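Local coordinates for ADP compounds hydrolase nudE (Escherichia coli, PDB 1VHZ) that hydrolyses ADP-ribose, NADH, Ap3A and Ap2A as a homodimeric Nudix enzyme using magnesium or another divalent cation, at the interface of chains A and B. Sequence-based numbering; all coordinates share one arbitrary frame. Chains: chain A/B, ADP compounds hydrolase nudE.

The interface of chains A and B. Residues chain A 9-10, 12, 31, 33; chain B 68, 70, 75.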
loop_
_atom_site.group_PDB
_atom_site.type_symbol
_atom_site.label_atom_id
_atom_site.label_comp_id
_atom_site.label_asym_id
_atom_site.label_seq_id
_atom_site.Cartn_x
_atom_site.Cartn_y
_atom_site.Cartn_z
ATOM N N LYS A 9 24.706 -2.244 0.504
ATOM C CA LYS A 9 23.724 -2.868 1.376
ATOM C C LYS A 9 24.362 -3.408 2.656
ATOM O O LYS A 9 25.475 -3.920 2.635
ATOM C CB LYS A 9 23.014 -4.036 0.694
ATOM C CG LYS A 9 22.207 -3.664 -0.537
ATOM C CD LYS A 9 21.178 -4.760 -0.802
ATOM C CE LYS A 9 21.186 -5.173 -2.261
ATOM N NZ LYS A 9 20.653 -6.554 -2.440
ATOM N N PRO A 10 23.583 -3.365 3.728
ATOM C CA PRO A 10 24.000 -3.896 5.005
ATOM C C PRO A 10 24.158 -5.410 4.878
ATOM O O PRO A 10 23.550 -6.011 3.985
ATOM C CB PRO A 10 22.823 -3.619 5.941
ATOM C CG PRO A 10 21.657 -3.356 5.059
ATOM C CD PRO A 10 22.222 -2.777 3.783
ATOM N N ILE A 12 23.402 -9.112 6.365
ATOM C CA ILE A 12 22.466 -9.790 7.285
ATOM C C ILE A 12 23.306 -10.708 8.164
ATOM O O ILE A 12 23.928 -11.611 7.604
ATOM C CB ILE A 12 21.434 -10.602 6.469
ATOM C CG1 ILE A 12 20.787 -9.632 5.481
ATOM C CG2 ILE A 12 20.443 -11.299 7.375
ATOM C CD1 ILE A 12 19.358 -9.837 5.116
ATOM N N LEU A 31 21.372 -6.897 11.567
ATOM C CA LEU A 31 22.013 -6.248 10.448
ATOM C C LEU A 31 23.246 -5.429 10.823
ATOM O O LEU A 31 23.301 -4.830 11.885
ATOM C CB LEU A 31 21.037 -5.208 9.835
ATOM C CG LEU A 31 19.895 -5.754 8.988
ATOM C CD1 LEU A 31 18.975 -4.619 8.563
ATOM C CD2 LEU A 31 20.434 -6.496 7.770
ATOM N N PHE A 33 25.136 -2.330 9.029
ATOM C CA PHE A 33 25.194 -1.382 7.922
ATOM C C PHE A 33 26.631 -1.118 7.498
ATOM O O PHE A 33 27.581 -1.510 8.159
ATOM C CB PHE A 33 24.457 -0.099 8.304
ATOM C CG PHE A 33 22.971 -0.345 8.419
ATOM C CD1 PHE A 33 22.420 -0.776 9.617
ATOM C CD2 PHE A 33 22.141 -0.165 7.323
ATOM C CE1 PHE A 33 21.056 -1.001 9.723
ATOM C CE2 PHE A 33 20.779 -0.400 7.416
ATOM C CZ PHE A 33 20.235 -0.826 8.621
ATOM N N TYR B 68 16.949 1.900 3.188
ATOM C CA TYR B 68 16.989 0.457 3.205
ATOM C C TYR B 68 15.682 -0.130 3.744
ATOM O O TYR B 68 15.083 0.402 4.672
ATOM C CB TYR B 68 18.198 -0.086 3.948
ATOM C CG TYR B 68 18.313 -1.607 3.960
ATOM C CD1 TYR B 68 17.888 -2.341 5.056
ATOM C CD2 TYR B 68 18.841 -2.297 2.880
ATOM C CE1 TYR B 68 17.988 -3.722 5.086
ATOM C CE2 TYR B 68 18.953 -3.670 2.892
ATOM C CZ TYR B 68 18.522 -4.380 4.004
ATOM O OH TYR B 68 18.654 -5.746 4.031
ATOM N N VAL B 70 14.391 -3.871 4.964
ATOM C CA VAL B 70 14.791 -5.255 5.229
ATOM C C VAL B 70 13.828 -6.291 4.686
ATOM O O VAL B 70 14.218 -7.454 4.472
ATOM C CB VAL B 70 15.031 -5.509 6.735
ATOM C CG1 VAL B 70 13.710 -5.614 7.493
ATOM C CG2 VAL B 70 15.829 -6.792 6.932
ATOM N N TYR B 75 17.183 -1.201 -1.430
ATOM C CA TYR B 75 17.027 0.215 -1.199
ATOM C C TYR B 75 15.819 0.739 -1.968
ATOM O O TYR B 75 15.712 0.512 -3.168
ATOM C CB TYR B 75 18.276 1.012 -1.588
ATOM C CG TYR B 75 19.334 0.974 -0.502
ATOM C CD1 TYR B 75 20.382 0.068 -0.543
ATOM C CD2 TYR B 75 19.225 1.841 0.581
ATOM C CE1 TYR B 75 21.338 0.065 0.471
ATOM C CE2 TYR B 75 20.163 1.835 1.602
ATOM C CZ TYR B 75 21.217 0.941 1.528
ATOM O OH TYR B 75 22.138 0.939 2.532
HETATM O O HOH W 1 20.892 -6.394 2.681
#
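A:Pro10 tips its CG–CD edge onto one face of the B:Tyr68 ring, and this CH-pi contact is the centre of the patch. Its CG stands 3.4 Å above the phenol, over the middle of the ring, while CD covers the same face toward the CD2–CE2 side, 3.5 Å from B:Tyr68 CE2. The CG of B:Tyr68 is anti to its own backbone N (chi1 -178°), which carries the ring out from strand 61-69 to chain A. Of the residues here, B:Tyr68 loses most surface to the partner, 66 Å².

Aliphatic packing continues at the ring's rim. One methyl of A:Leu31, CD1, reaches B:Tyr68 CE1 at 3.7 Å and also lies near CG2 of B:Val70. On the other flank B:Tyr75 sets its CE1 3.9 Å from CA of A:Lys9; the poorly ordered lysine side chain supports no finer reading. Within chain A, A:Pro10 CB rests over the rim of the A:Phe33 ring, so the phenylalanine flanks the proline.

A polar link runs through water 1, 2.7 Å from the phenol OH of B:Tyr68 and 3.0 Å from the carbonyl O of A:Pro10. With B:Tyr68 cut back to an alanine, the proline edge and the leucine methyl would probably lose their aromatic partner and the water its phenol anchor.

Repeated by two-fold symmetry, the patch packs the loop at A:Pro10 and the end of strand 25-32 against strand 61-69 of the other subunit, and is likely to contribute to holding the homodimer together.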